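Local coordinates for protein putative MAR1 (Leishmania donovani, PDB 1X9G) that is of unknown function but belongs to the isochorismatase superfamily and is a putative MAR1 ribonuclease, probably a hydrolase-like enzyme, at residues 23-28 / 44-49. Numbering follows the deposited sequence.
Sequences FLCVDL and FVANRL
Phe23 and Cys25, alternate residues on one side of a strand, meet Leu49 and Ala46, three residues apart on a helix. Two CA pairs set the register: Phe23 to Leu49 at 7.1 Å and Cys25 to Ala46 at 6.6 Å. As the strand advances the helix is met at earlier residues, consistent with the two running in roughly opposite senses. No hydrogen bond spans the interface, and about 195 Å² is buried, mostly by apolar side chains.

The largest share falls to Phe23 and Leu49, whose side chains cross at about a right angle. Methyl CD1 of Leu49 reaches the ring at CE2 of Phe23, 3.5 Å away, and lies 3.8 Å from CD2 of the same ring. CB of Leu49 stands 4.3 Å above the ring plane, displaced toward the rim, so the leucine covers part of one face. The backbone joins in, with CD1 of Phe23 3.6 Å from O of Leu49. The CB of Phe23 is directed at the helix, and CG anti to the carbonyl carbon (chi1 -56°) sets the ring face against Leu49. Ala46 makes the smaller contact: its CB lies 4.0 Å from CD1 of Leu28 and a looser 4.2 Å from SG of Cys25, so a single methyl group meets the strand and the turn that follows it.

Leu24 and Val26 touch helix 117-130 on the sheet's other side. The contact joins helix 39-55 to strand 21-26, one of the two middle strands of the parallel sheet, within the beta-alpha-beta crossover to strand 60-67; Phe23 also packs on Leu52 and on Phe113 of strand 109-115.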
loop_
_atom_site.group_PDB
_atom_site.type_symbol
_atom_site.label_atom_id
_atom_site.label_comp_id
_atom_site.label_asym_id
_atom_site.label_seq_id
_atom_site.Cartn_x
_atom_site.Cartn_y
_atom_site.Cartn_z
ATOM N N PHE A 23 -1.746 19.598 -18.915
ATOM C CA PHE A 23 -0.434 19.034 -18.715
ATOM C C PHE A 23 0.438 20.053 -17.984
ATOM O O PHE A 23 0.583 21.199 -18.401
ATOM C CB PHE A 23 0.180 18.591 -20.044
ATOM C CG PHE A 23 -0.691 17.615 -20.823
ATOM C CD1 PHE A 23 -1.015 17.856 -22.146
ATOM C CD2 PHE A 23 -1.184 16.450 -20.221
ATOM C CE1 PHE A 23 -1.829 16.950 -22.879
ATOM C CE2 PHE A 23 -1.991 15.545 -20.940
ATOM C CZ PHE A 23 -2.316 15.804 -22.285
ATOM N N LEU A 24 0.983 19.630 -16.851
ATOM C CA LEU A 24 1.728 20.520 -15.982
ATOM C C LEU A 24 3.133 20.000 -15.847
ATOM O O LEU A 24 3.345 18.949 -15.237
ATOM C CB LEU A 24 1.042 20.591 -14.635
ATOM C CG LEU A 24 1.541 21.599 -13.637
ATOM C CD1 LEU A 24 1.984 22.884 -14.365
ATOM C CD2 LEU A 24 0.453 21.853 -12.539
ATOM N N CYS A 25 4.085 20.736 -16.421
ATOM C CA CYS A 25 5.453 20.279 -16.522
ATOM C C CYS A 25 6.288 20.972 -15.452
ATOM O O CYS A 25 6.620 22.167 -15.573
ATOM C CB CYS A 25 6.000 20.550 -17.917
ATOM S SG CYS A 25 7.762 20.169 -18.044
ATOM N N VAL A 26 6.610 20.236 -14.385
ATOM C CA VAL A 26 7.060 20.931 -13.180
ATOM C C VAL A 26 8.566 20.922 -12.897
ATOM O O VAL A 26 9.135 19.876 -12.711
ATOM C CB VAL A 26 6.107 20.763 -11.917
ATOM C CG1 VAL A 26 5.141 19.662 -12.069
ATOM C CG2 VAL A 26 6.861 20.732 -10.586
ATOM N N ASP A 27 9.177 22.121 -12.951
ATOM C CA ASP A 27 10.579 22.386 -12.539
ATOM C C ASP A 27 11.716 21.551 -13.170
ATOM O O ASP A 27 12.769 21.351 -12.569
ATOM C CB ASP A 27 10.694 22.414 -11.013
ATOM C CG ASP A 27 9.740 23.407 -10.369
ATOM O OD1 ASP A 27 9.671 23.397 -9.104
ATOM O OD2 ASP A 27 9.078 24.203 -11.090
ATOM N N LEU A 28 11.536 21.111 -14.407
ATOM C CA LEU A 28 12.597 20.377 -15.096
ATOM C C LEU A 28 13.776 21.295 -15.582
ATOM O O LEU A 28 13.973 21.558 -16.768
ATOM C CB LEU A 28 11.976 19.503 -16.202
ATOM C CG LEU A 28 11.085 18.335 -15.726
ATOM C CD1 LEU A 28 10.360 17.653 -16.875
ATOM C CD2 LEU A 28 11.825 17.280 -14.845
ATOM N N PHE A 44 11.650 12.696 -21.159
ATOM C CA PHE A 44 10.994 11.877 -22.164
ATOM C C PHE A 44 9.480 11.995 -22.090
ATOM O O PHE A 44 8.803 12.040 -23.132
ATOM C CB PHE A 44 11.412 10.407 -22.011
ATOM C CG PHE A 44 10.644 9.475 -22.892
ATOM C CD1 PHE A 44 11.018 9.291 -24.238
ATOM C CD2 PHE A 44 9.515 8.815 -22.413
ATOM C CE1 PHE A 44 10.270 8.421 -25.098
ATOM C CE2 PHE A 44 8.764 7.955 -23.259
ATOM C CZ PHE A 44 9.160 7.756 -24.593
ATOM N N VAL A 45 8.972 12.025 -20.857
ATOM C CA VAL A 45 7.548 12.048 -20.556
ATOM C C VAL A 45 7.041 13.445 -20.856
ATOM O O VAL A 45 5.939 13.608 -21.377
ATOM C CB VAL A 45 7.255 11.623 -19.051
ATOM C CG1 VAL A 45 5.852 11.973 -18.614
ATOM C CG2 VAL A 45 7.488 10.150 -18.851
ATOM N N ALA A 46 7.840 14.444 -20.516
ATOM C CA ALA A 46 7.564 15.851 -20.867
ATOM C C ALA A 46 7.398 16.028 -22.361
ATOM O O ALA A 46 6.401 16.607 -22.799
ATOM C CB ALA A 46 8.665 16.777 -20.355
ATOM N N ASN A 47 8.337 15.484 -23.137
ATOM C CA ASN A 47 8.175 15.430 -24.612
ATOM C C ASN A 47 6.938 14.647 -25.024
ATOM O O ASN A 47 6.130 15.200 -25.758
ATOM C CB ASN A 47 9.409 14.884 -25.349
ATOM C CG ASN A 47 10.624 15.812 -25.249
ATOM O OD1 ASN A 47 10.511 17.046 -25.359
ATOM N ND2 ASN A 47 11.801 15.211 -25.050
ATOM N N ARG A 48 6.765 13.405 -24.523
ATOM C CA ARG A 48 5.567 12.575 -24.833
ATOM C C ARG A 48 4.221 13.281 -24.684
ATOM O O ARG A 48 3.403 13.241 -25.603
ATOM C CB ARG A 48 5.535 11.246 -24.056
ATOM C CG ARG A 48 4.248 10.414 -24.289
ATOM C CD ARG A 48 4.306 8.978 -23.635
ATOM N NE ARG A 48 4.982 8.007 -24.511
ATOM C CZ ARG A 48 5.422 6.805 -24.137
ATOM N NH1 ARG A 48 5.246 6.365 -22.882
ATOM N NH2 ARG A 48 6.029 6.016 -25.024
ATOM N N LEU A 49 4.000 13.911 -23.530
ATOM C CA LEU A 49 2.767 14.688 -23.268
ATOM C C LEU A 49 2.715 15.989 -24.077
ATOM O O LEU A 49 1.644 16.610 -24.192
ATOM C CB LEU A 49 2.622 14.996 -21.759
ATOM C CG LEU A 49 2.124 13.890 -20.791
ATOM C CD1 LEU A 49 0.729 13.363 -21.170
ATOM C CD2 LEU A 49 3.056 12.731 -20.775
#